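Local coordinates for protein N-acetylglucosamine 2-epimerase (PDB 3GT5) that probably isomerises a sugar, as a member of the N-acylglucosamine 2-epimerase family, whose name-giving reaction interconverts N-acylglucosamine and N-acylmannosamine, at residues A[247-252]-A[308-313]; A[214-219]-A[243-248]; A[256-261]-A[268-273]; A[96-101]-A[111-116]. All blocks are in the same frame, centred on the assembly; numbering follows the deposited sequence.

Contact 1. Residues A[247-252]-A[308-313]; sequences PGHQTE and YFWVQA
G248 and V311 bring the two backbones together, with their CA atoms 4.3 Å apart. Each lies near the start of a helix. The axes of 247-252 and 309-313 approach to 8.6 Å and run in similar directions, 33° apart. G248 has no side chain, so the helices can come this close. Side chains of the second helix therefore lie directly on backbone of the first. W310 CZ3 is 3.5 Å from G248 C, and V311 CG1 is 3.9 Å from G248 CA. In W310, CG sits between the backbone N and the carbonyl carbon (chi1 70°), which turns the indole toward helix 247-252. V311 CG2 backs this indole, over the centre of one ring face. The far corner of the indole reaches the imidazole of H249, and H249 CD2 is 3.3 Å from W310 CH2. The two ring planes are 32° apart and the rings meet obliquely. E252 stretches out beyond CG and brings OE1 to 3.9 Å from W310 CZ3. No hydrogen bond joins the segments. The polar ends find partners just beyond them. T251 OG1 hydrogen-bonds to S315 one turn on in helix 309-326, and H249 ND1 to E219. W310 also meets the ring of H378. Neighbouring inner helices that start at the same end are typical of the (alpha/alpha)6 barrel of this family. The grouping of H249, E252 and W310 near the centre of the chain is consistent with a lining of the central sugar-binding pocket, as in related epimerases.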
# COMPACT_ATOMS: atom_id res chain seq x y z
N PRO A 247 7.99 -9.26 6.17
CA PRO A 247 7.86 -8.45 7.36
C PRO A 247 7.07 -7.14 7.16
O PRO A 247 6.36 -6.69 8.05
CB PRO A 247 9.33 -8.11 7.74
CG PRO A 247 10.14 -8.52 6.59
CD PRO A 247 9.41 -9.61 5.92
N GLY A 248 7.23 -6.55 5.99
CA GLY A 248 6.53 -5.31 5.62
C GLY A 248 5.04 -5.48 5.67
O GLY A 248 4.32 -4.53 5.96
N HIS A 249 4.57 -6.67 5.33
CA HIS A 249 3.11 -6.92 5.43
C HIS A 249 2.64 -7.17 6.84
O HIS A 249 1.48 -6.86 7.17
CB HIS A 249 2.67 -8.03 4.43
CG HIS A 249 2.66 -7.59 3.01
ND1 HIS A 249 2.70 -8.49 1.95
CD2 HIS A 249 2.68 -6.36 2.44
CE1 HIS A 249 2.68 -7.83 0.81
NE2 HIS A 249 2.67 -6.53 1.07
N GLN A 250 3.53 -7.67 7.71
CA GLN A 250 3.17 -7.89 9.10
C GLN A 250 3.00 -6.52 9.76
O GLN A 250 2.05 -6.29 10.54
CB GLN A 250 4.20 -8.74 9.86
CG GLN A 250 4.70 -9.94 9.08
CD GLN A 250 3.61 -10.85 8.61
OE1 GLN A 250 2.71 -11.20 9.39
NE2 GLN A 250 3.70 -11.32 7.36
N THR A 251 3.96 -5.62 9.50
CA THR A 251 3.91 -4.28 10.08
C THR A 251 2.78 -3.45 9.47
O THR A 251 2.12 -2.67 10.17
CB THR A 251 5.25 -3.57 10.03
OG1 THR A 251 5.62 -3.30 8.67
CG2 THR A 251 6.32 -4.46 10.78
N GLU A 252 2.56 -3.61 8.17
CA GLU A 252 1.43 -2.93 7.51
C GLU A 252 0.12 -3.36 8.14
O GLU A 252 -0.76 -2.52 8.37
CB GLU A 252 1.43 -3.24 6.03
CG GLU A 252 0.38 -2.50 5.21
CD GLU A 252 0.68 -2.46 3.70
OE1 GLU A 252 1.69 -3.05 3.18
OE2 GLU A 252 -0.12 -1.83 2.97
N TYR A 308 13.80 -2.75 0.84
CA TYR A 308 12.83 -2.09 0.01
C TYR A 308 12.27 -0.87 0.75
O TYR A 308 11.99 -0.89 1.95
CB TYR A 308 11.67 -3.02 -0.29
CG TYR A 308 11.91 -4.02 -1.41
CD1 TYR A 308 11.21 -3.93 -2.58
CD2 TYR A 308 12.81 -5.08 -1.25
CE1 TYR A 308 11.41 -4.86 -3.60
CE2 TYR A 308 13.01 -6.01 -2.27
CZ TYR A 308 12.30 -5.91 -3.42
OH TYR A 308 12.50 -6.82 -4.43
N PHE A 309 11.95 0.13 -0.01
CA PHE A 309 11.43 1.39 0.51
C PHE A 309 10.18 1.20 1.39
O PHE A 309 10.13 1.65 2.53
CB PHE A 309 11.16 2.39 -0.64
CG PHE A 309 9.91 2.13 -1.47
CD1 PHE A 309 8.84 3.00 -1.42
CD2 PHE A 309 9.83 1.02 -2.34
CE1 PHE A 309 7.70 2.76 -2.18
CE2 PHE A 309 8.68 0.76 -3.06
CZ PHE A 309 7.62 1.66 -3.00
N TRP A 310 9.22 0.46 0.84
CA TRP A 310 7.89 0.37 1.45
C TRP A 310 7.90 -0.42 2.74
O TRP A 310 7.12 -0.17 3.67
CB TRP A 310 6.88 -0.18 0.45
CG TRP A 310 7.04 -1.66 0.10
CD1 TRP A 310 7.67 -2.17 -0.97
CD2 TRP A 310 6.50 -2.77 0.83
NE1 TRP A 310 7.59 -3.56 -0.95
CE2 TRP A 310 6.85 -3.94 0.12
CE3 TRP A 310 5.76 -2.88 2.01
CZ2 TRP A 310 6.48 -5.21 0.54
CZ3 TRP A 310 5.40 -4.16 2.46
CH2 TRP A 310 5.76 -5.32 1.71
N VAL A 311 8.81 -1.40 2.83
CA VAL A 311 9.01 -2.15 4.10
C VAL A 311 9.43 -1.27 5.28
O VAL A 311 8.90 -1.36 6.38
CB VAL A 311 10.02 -3.32 3.86
CG1 VAL A 311 10.24 -4.13 5.12
CG2 VAL A 311 9.44 -4.22 2.70
N GLN A 312 10.36 -0.36 5.02
CA GLN A 312 10.78 0.55 6.05
C GLN A 312 9.65 1.52 6.41
O GLN A 312 9.43 1.79 7.57
CB GLN A 312 12.03 1.31 5.60
CG GLN A 312 13.06 0.55 4.78
CD GLN A 312 13.50 -0.79 5.34
OE1 GLN A 312 13.78 -0.93 6.52
NE2 GLN A 312 13.61 -1.78 4.46
N ALA A 313 8.96 2.02 5.39
CA ALA A 313 7.91 3.06 5.55
C ALA A 313 6.70 2.50 6.37
O ALA A 313 6.20 3.13 7.28
CB ALA A 313 7.48 3.56 4.15

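Contact 2. Residues A[214-219]-A[243-248]; sequences DGLVWE and WGFQPG
The first torsions of W218 and F245 turn their rings together. In W218, CG is anti to the backbone N (chi1 -174°). In F245, CG is anti to the carbonyl carbon, beside the backbone N (chi1 -75°). The indole edge then points at the phenyl face, with the planes 82° apart, an edge-to-face pair. W218 CE3 sits over the ring centre, 3.7 Å from F245 CZ. The opposite face of F245 is taken by L216 CD1, and L216 CB is 3.6 Å from F245 CE1. V217 O lies at the phenyl edge. The other end of W218 turns its edge to the face of W243, where W218 CH2 is 3.8 Å from W243 CE2. Both indole N-H groups are satisfied outside the segments, W218 NE1 by D228 O and W243 NE1 by W229 O. No direct hydrogen bond joins the two loops; two waters bridge them. One water is gripped three ways: it donates to V217 O at 2.7 Å and to E219 OE2 at 2.7 Å, and accepts from Q246 N at 2.8 Å. The second links E219 N to G244 O and lies over one face of W218. E219 bends at chi2, and its OE2 comes to 3.7 Å from Q246 CB. That oxygen also bonds to H249 ND1, a pairing that would help fix the rotation of the H249 ring, while OE1 bonds to Q172. W218, W243 and F245 form an aromatic cluster. It ties together two loops at the entry to helix 247-263, in the (alpha/alpha)6 barrel of this family.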
# COMPACT_ATOMS: atom_id res chain seq x y z
N ASP A 214 1.79 -20.13 12.19
CA ASP A 214 2.50 -19.91 13.41
C ASP A 214 2.48 -18.46 13.86
O ASP A 214 3.43 -17.97 14.46
CB ASP A 214 3.93 -20.47 13.32
CG ASP A 214 4.48 -20.87 14.69
OD1 ASP A 214 3.67 -21.33 15.52
OD2 ASP A 214 5.70 -20.68 14.93
N GLY A 215 1.37 -17.79 13.59
CA GLY A 215 1.12 -16.46 14.12
C GLY A 215 1.54 -15.29 13.26
O GLY A 215 1.41 -14.12 13.71
N LEU A 216 2.07 -15.55 12.07
CA LEU A 216 2.35 -14.50 11.08
C LEU A 216 1.50 -14.74 9.86
O LEU A 216 0.97 -15.84 9.67
CB LEU A 216 3.83 -14.47 10.70
CG LEU A 216 4.81 -14.06 11.79
CD1 LEU A 216 6.22 -14.05 11.17
CD2 LEU A 216 4.49 -12.69 12.38
N VAL A 217 1.32 -13.71 9.03
CA VAL A 217 0.49 -13.79 7.85
C VAL A 217 1.32 -14.21 6.63
O VAL A 217 2.18 -13.47 6.15
CB VAL A 217 -0.23 -12.44 7.56
CG1 VAL A 217 -1.10 -12.51 6.31
CG2 VAL A 217 -1.05 -11.97 8.81
N TRP A 218 1.06 -15.41 6.14
CA TRP A 218 1.63 -15.90 4.89
C TRP A 218 0.85 -15.32 3.71
O TRP A 218 -0.33 -14.95 3.86
CB TRP A 218 1.55 -17.44 4.91
CG TRP A 218 2.22 -18.12 3.77
CD1 TRP A 218 1.61 -18.70 2.70
CD2 TRP A 218 3.64 -18.32 3.59
NE1 TRP A 218 2.54 -19.23 1.85
CE2 TRP A 218 3.79 -19.02 2.36
CE3 TRP A 218 4.79 -17.99 4.33
CZ2 TRP A 218 5.05 -19.37 1.85
CZ3 TRP A 218 6.04 -18.35 3.84
CH2 TRP A 218 6.16 -19.05 2.61
N GLU A 219 1.48 -15.20 2.54
CA GLU A 219 0.87 -14.51 1.41
C GLU A 219 -0.12 -15.34 0.62
O GLU A 219 -1.13 -14.80 0.14
CB GLU A 219 1.92 -14.03 0.42
CG GLU A 219 2.91 -13.02 0.97
CD GLU A 219 2.29 -11.69 1.31
OE1 GLU A 219 1.42 -11.18 0.55
OE2 GLU A 219 2.65 -11.13 2.38
N TRP A 243 7.77 -14.76 -2.79
CA TRP A 243 7.78 -15.92 -1.90
C TRP A 243 8.35 -15.56 -0.52
O TRP A 243 9.35 -14.84 -0.43
CB TRP A 243 8.59 -17.09 -2.48
CG TRP A 243 8.45 -18.34 -1.60
CD1 TRP A 243 7.47 -19.30 -1.71
CD2 TRP A 243 9.29 -18.76 -0.52
NE1 TRP A 243 7.62 -20.25 -0.74
CE2 TRP A 243 8.74 -19.96 -0.00
CE3 TRP A 243 10.45 -18.23 0.09
CZ2 TRP A 243 9.32 -20.66 1.06
CZ3 TRP A 243 11.03 -18.93 1.16
CH2 TRP A 243 10.46 -20.10 1.65
N GLY A 244 7.76 -16.11 0.54
CA GLY A 244 8.31 -15.99 1.91
C GLY A 244 7.43 -15.09 2.76
O GLY A 244 6.54 -14.41 2.22
N PHE A 245 7.66 -15.09 4.09
CA PHE A 245 7.01 -14.12 4.94
C PHE A 245 7.56 -12.76 4.63
O PHE A 245 8.77 -12.59 4.50
CB PHE A 245 7.23 -14.42 6.43
CG PHE A 245 6.42 -15.56 6.95
CD1 PHE A 245 5.06 -15.41 7.16
CD2 PHE A 245 7.02 -16.77 7.28
CE1 PHE A 245 4.31 -16.41 7.68
CE2 PHE A 245 6.24 -17.82 7.80
CZ PHE A 245 4.89 -17.64 7.99
N GLN A 246 6.66 -11.79 4.51
CA GLN A 246 7.01 -10.41 4.20
C GLN A 246 6.87 -9.61 5.49
O GLN A 246 5.75 -9.31 5.90
CB GLN A 246 6.01 -9.88 3.17
CG GLN A 246 6.22 -10.45 1.78
CD GLN A 246 7.14 -9.55 1.01
OE1 GLN A 246 6.87 -8.35 0.90
NE2 GLN A 246 8.25 -10.10 0.46
N PRO A 247 7.99 -9.26 6.17
CA PRO A 247 7.86 -8.45 7.36
C PRO A 247 7.07 -7.14 7.16
O PRO A 247 6.36 -6.69 8.05
CB PRO A 247 9.33 -8.11 7.74
CG PRO A 247 10.14 -8.52 6.59
CD PRO A 247 9.41 -9.61 5.92
N GLY A 248 7.23 -6.55 5.99
CA GLY A 248 6.53 -5.31 5.62
C GLY A 248 5.04 -5.48 5.67
O GLY A 248 4.32 -4.53 5.96
O HOH W 1 3.93 -12.50 4.35
O HOH W 2 4.26 -15.92 1.83

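Contact 3. Residues A[256-261]-A[268-273]; sequences LLLILD and WLVPVA
L257 and L269 interlock across an antiparallel helix hairpin within the (alpha/alpha)6 barrel expected of this family. The axes of 256-261 and 269-273 approach to 8.8 Å, and their directions differ by 165°. L257 is the main bump of the first helix. Its two methyl groups part company. CD1 enters the hollow beside V272 and A273, 3.6 Å from V272 CG1 and 3.5 Å from A273 N. CD2 goes the other way, to L269 CD2 at 3.8 Å and to the indole of W268 at CZ3. L269 answers from the second helix. Its CD1 fills the dip between L260 and D261, 3.6 Å from D261 CA, and its CB rests on L257 O. V270 fills the side of the seam next to helix 309-326, where CG2 lies against L258 CD1 and the carboxylate of D261. Helix 192-211 packs against L257, L260, W268 and V272. Helix 309-326 meets L258 and V270 and supplies R325, whose NE forms a salt bridge with D261 OD2. The side chains that meet are mostly apolar; the polar end is at D261. There a water accepts from V270 N at 3.3 Å and lies 2.8 Å from D261 OD1.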
# COMPACT_ATOMS: atom_id res chain seq x y z
N LEU A 256 -2.77 -1.14 10.10
CA LEU A 256 -4.20 -1.20 9.80
C LEU A 256 -5.03 -1.58 11.02
O LEU A 256 -6.13 -1.02 11.23
CB LEU A 256 -4.47 -2.18 8.66
CG LEU A 256 -3.90 -1.82 7.30
CD1 LEU A 256 -4.21 -3.00 6.37
CD2 LEU A 256 -4.42 -0.44 6.69
N LEU A 257 -4.54 -2.49 11.86
CA LEU A 257 -5.25 -2.86 13.10
C LEU A 257 -5.32 -1.67 14.07
O LEU A 257 -6.32 -1.51 14.80
CB LEU A 257 -4.54 -4.02 13.80
CG LEU A 257 -4.52 -5.33 13.05
CD1 LEU A 257 -3.71 -6.41 13.83
CD2 LEU A 257 -5.94 -5.86 12.79
N LEU A 258 -4.27 -0.85 14.10
CA LEU A 258 -4.27 0.34 14.97
C LEU A 258 -5.17 1.47 14.41
O LEU A 258 -5.72 2.26 15.17
CB LEU A 258 -2.86 0.86 15.25
CG LEU A 258 -2.16 0.24 16.46
CD1 LEU A 258 -2.68 0.77 17.84
CD2 LEU A 258 -2.23 -1.24 16.44
N ILE A 259 -5.35 1.52 13.11
CA ILE A 259 -6.33 2.45 12.51
C ILE A 259 -7.74 1.92 12.84
O ILE A 259 -8.61 2.69 13.23
CB ILE A 259 -6.14 2.60 11.01
CG1 ILE A 259 -4.77 3.26 10.72
CG2 ILE A 259 -7.29 3.47 10.41
CD1 ILE A 259 -4.37 3.27 9.26
N LEU A 260 -7.95 0.62 12.76
CA LEU A 260 -9.25 0.06 13.15
C LEU A 260 -9.57 0.37 14.60
O LEU A 260 -10.72 0.67 14.94
CB LEU A 260 -9.30 -1.44 12.92
CG LEU A 260 -9.55 -1.83 11.47
CD1 LEU A 260 -9.02 -3.25 11.21
CD2 LEU A 260 -11.06 -1.75 11.11
N ASP A 261 -8.55 0.32 15.46
CA ASP A 261 -8.70 0.52 16.92
C ASP A 261 -9.16 1.95 17.26
O ASP A 261 -9.72 2.22 18.35
CB ASP A 261 -7.38 0.18 17.59
CG ASP A 261 -7.36 0.47 19.08
OD1 ASP A 261 -7.92 -0.32 19.86
OD2 ASP A 261 -6.73 1.49 19.48
N TRP A 268 -9.22 -7.12 20.82
CA TRP A 268 -8.21 -7.96 20.17
C TRP A 268 -7.23 -7.24 19.25
O TRP A 268 -6.13 -7.77 19.00
CB TRP A 268 -8.84 -9.13 19.45
CG TRP A 268 -9.64 -8.82 18.25
CD1 TRP A 268 -10.99 -8.67 18.19
CD2 TRP A 268 -9.15 -8.66 16.90
NE1 TRP A 268 -11.37 -8.44 16.88
CE2 TRP A 268 -10.27 -8.45 16.08
CE3 TRP A 268 -7.89 -8.76 16.31
CZ2 TRP A 268 -10.15 -8.29 14.70
CZ3 TRP A 268 -7.78 -8.59 14.95
CH2 TRP A 268 -8.90 -8.36 14.16
N LEU A 269 -7.56 -6.05 18.78
CA LEU A 269 -6.75 -5.42 17.74
C LEU A 269 -5.30 -5.12 18.16
O LEU A 269 -4.35 -5.49 17.44
CB LEU A 269 -7.44 -4.13 17.27
CG LEU A 269 -8.82 -4.34 16.64
CD1 LEU A 269 -9.60 -2.94 16.59
CD2 LEU A 269 -8.73 -5.00 15.28
N VAL A 270 -5.12 -4.48 19.30
CA VAL A 270 -3.79 -4.03 19.72
C VAL A 270 -2.88 -5.22 20.03
O VAL A 270 -1.77 -5.23 19.53
CB VAL A 270 -3.83 -2.96 20.84
CG1 VAL A 270 -2.38 -2.58 21.27
CG2 VAL A 270 -4.59 -1.76 20.39
N PRO A 271 -3.31 -6.22 20.83
CA PRO A 271 -2.42 -7.34 21.10
C PRO A 271 -1.99 -8.08 19.82
O PRO A 271 -0.83 -8.55 19.69
CB PRO A 271 -3.24 -8.27 22.01
CG PRO A 271 -4.31 -7.45 22.55
CD PRO A 271 -4.53 -6.26 21.68
N VAL A 272 -2.92 -8.22 18.88
CA VAL A 272 -2.56 -8.86 17.59
C VAL A 272 -1.54 -8.01 16.83
O VAL A 272 -0.53 -8.54 16.33
CB VAL A 272 -3.79 -9.20 16.74
CG1 VAL A 272 -3.40 -9.62 15.32
CG2 VAL A 272 -4.63 -10.29 17.39
N ALA A 273 -1.78 -6.69 16.77
CA ALA A 273 -0.83 -5.73 16.16
C ALA A 273 0.57 -5.86 16.76
O ALA A 273 1.55 -5.91 16.02
CB ALA A 273 -1.34 -4.27 16.33
O HOH W 3 -7.72 -3.02 20.66

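Contact 4. Residues A[96-101]-A[111-116]; sequences YAWTLC and HCYGLA
W98 and H111 carry this contact. H111 CD2 sits over the centre of one indole face, 3.4 Å from W98 CD2. The ring planes are 43° apart, so the imidazole leans over the indole and meets it obliquely. H111 CB joins in with a CH-pi contact, 4.1 Å from the centroid of the six-membered ring of W98. CG of W98 is anti to the backbone N (chi1 -173°), and this sends the indole toward the helix start. At the indole edge, in its plane, lie Y113 CD2, 3.9 Å from W98 CH2, and G114 CA. Further along, the Y96 ring touches L115, with Y96 CD2 3.7 Å from L115 CD2. A water donates to Y96 O at 2.8 Å and takes a weak bond from H111 N. The hydroxyl of Y96 bonds to that of Y122. F240 and H50 also meet W98 edge-to-face. W98 and T99 both face D107 in a classic beta bulge where strand 99-101 pairs with strand 104-111. H111 ends that strand and is the N-cap of helix 112-127, so the contact packs the lead-in to one strand against a strand-to-helix junction, with helix 51-68 alongside.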
# COMPACT_ATOMS: atom_id res chain seq x y z
N TYR A 96 -11.51 -3.13 -14.83
CA TYR A 96 -10.51 -2.10 -15.08
C TYR A 96 -9.31 -2.73 -15.68
O TYR A 96 -8.83 -3.72 -15.15
CB TYR A 96 -10.10 -1.40 -13.76
CG TYR A 96 -11.17 -0.54 -13.18
CD1 TYR A 96 -11.18 0.84 -13.40
CD2 TYR A 96 -12.19 -1.09 -12.38
CE1 TYR A 96 -12.16 1.64 -12.87
CE2 TYR A 96 -13.17 -0.32 -11.86
CZ TYR A 96 -13.18 1.05 -12.09
OH TYR A 96 -14.18 1.83 -11.57
N ALA A 97 -8.78 -2.14 -16.75
CA ALA A 97 -7.56 -2.63 -17.37
C ALA A 97 -6.42 -2.59 -16.36
O ALA A 97 -6.19 -1.55 -15.74
CB ALA A 97 -7.20 -1.82 -18.61
N TRP A 98 -5.71 -3.71 -16.22
CA TRP A 98 -4.52 -3.81 -15.37
C TRP A 98 -3.34 -3.01 -15.93
O TRP A 98 -2.68 -2.26 -15.21
CB TRP A 98 -4.19 -5.31 -15.19
CG TRP A 98 -3.10 -5.66 -14.22
CD1 TRP A 98 -1.97 -6.37 -14.50
CD2 TRP A 98 -3.06 -5.40 -12.80
NE1 TRP A 98 -1.22 -6.54 -13.39
CE2 TRP A 98 -1.87 -5.97 -12.32
CE3 TRP A 98 -3.93 -4.76 -11.88
CZ2 TRP A 98 -1.50 -5.90 -10.97
CZ3 TRP A 98 -3.55 -4.71 -10.53
CH2 TRP A 98 -2.35 -5.28 -10.09
N THR A 99 -3.05 -3.21 -17.22
CA THR A 99 -2.02 -2.44 -17.91
C THR A 99 -2.51 -1.97 -19.30
O THR A 99 -3.38 -2.60 -19.95
CB THR A 99 -0.74 -3.25 -18.07
OG1 THR A 99 -1.06 -4.44 -18.79
CG2 THR A 99 -0.10 -3.68 -16.73
N LEU A 100 -1.99 -0.82 -19.72
CA LEU A 100 -2.32 -0.20 -20.98
C LEU A 100 -1.02 0.11 -21.68
O LEU A 100 0.01 0.32 -21.05
CB LEU A 100 -3.10 1.10 -20.79
CG LEU A 100 -4.40 1.10 -19.98
CD1 LEU A 100 -4.69 2.47 -19.37
CD2 LEU A 100 -5.54 0.66 -20.87
N CYS A 101 -1.08 0.12 -23.00
CA CYS A 101 0.03 0.60 -23.78
C CYS A 101 -0.54 1.51 -24.87
O CYS A 101 -1.36 1.07 -25.69
CB CYS A 101 0.84 -0.54 -24.37
SG CYS A 101 2.22 0.17 -25.29
N HIS A 111 -8.00 -7.94 -11.44
CA HIS A 111 -7.29 -8.20 -10.20
C HIS A 111 -7.98 -7.54 -9.05
O HIS A 111 -8.21 -6.35 -9.07
CB HIS A 111 -5.87 -7.66 -10.31
CG HIS A 111 -4.96 -8.57 -11.07
ND1 HIS A 111 -4.48 -9.75 -10.54
CD2 HIS A 111 -4.44 -8.46 -12.31
CE1 HIS A 111 -3.69 -10.33 -11.43
NE2 HIS A 111 -3.65 -9.57 -12.51
N CYS A 112 -8.30 -8.30 -8.02
CA CYS A 112 -8.83 -7.73 -6.78
C CYS A 112 -7.87 -6.67 -6.22
O CYS A 112 -8.32 -5.67 -5.66
CB CYS A 112 -9.02 -8.82 -5.75
SG CYS A 112 -10.02 -8.19 -4.39
N TYR A 113 -6.57 -6.91 -6.35
CA TYR A 113 -5.56 -5.94 -5.91
C TYR A 113 -5.82 -4.57 -6.56
O TYR A 113 -5.77 -3.53 -5.89
CB TYR A 113 -4.18 -6.50 -6.25
CG TYR A 113 -3.01 -5.74 -5.68
CD1 TYR A 113 -2.28 -6.23 -4.59
CD2 TYR A 113 -2.64 -4.49 -6.24
CE1 TYR A 113 -1.22 -5.53 -4.08
CE2 TYR A 113 -1.61 -3.80 -5.73
CZ TYR A 113 -0.89 -4.31 -4.65
OH TYR A 113 0.18 -3.63 -4.13
N GLY A 114 -6.11 -4.60 -7.86
CA GLY A 114 -6.52 -3.43 -8.65
C GLY A 114 -7.74 -2.72 -8.12
O GLY A 114 -7.72 -1.50 -7.89
N LEU A 115 -8.80 -3.48 -7.85
CA LEU A 115 -10.01 -2.89 -7.29
C LEU A 115 -9.83 -2.27 -5.89
O LEU A 115 -10.56 -1.33 -5.56
CB LEU A 115 -11.13 -3.93 -7.28
CG LEU A 115 -11.51 -4.33 -8.71
CD1 LEU A 115 -12.40 -5.56 -8.63
CD2 LEU A 115 -12.21 -3.14 -9.36
N ALA A 116 -8.93 -2.80 -5.05
CA ALA A 116 -8.63 -2.18 -3.75
C ALA A 116 -8.12 -0.76 -4.02
O ALA A 116 -8.61 0.22 -3.41
CB ALA A 116 -7.60 -2.98 -3.01
O HOH W 4 -7.27 -5.15 -13.28

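Contacts 1, 2 and 3 all use helix 247-263. Contacts 1 and 2 share P247 and G248 and touch through side-chain hydrogen bonds from helix 247-263 to the loop 214-219. Contact 1 is the most central, its centre about 9 Å from the centre of the chain. Contact 2 is also buried, with its centre about 16 Å from the centre of the chain. Contact 3 is only partly buried; its centre is about 17 Å from the centre of the chain. Contact 4 is separate, buried on the far side of the chain centre from contact 3. Chemistry follows place. Contact 1 mixes glycine backbone, an indole and polar side chains. Contacts 2 and 4 rely on aromatic rings and waters. Contact 3 is mainly aliphatic.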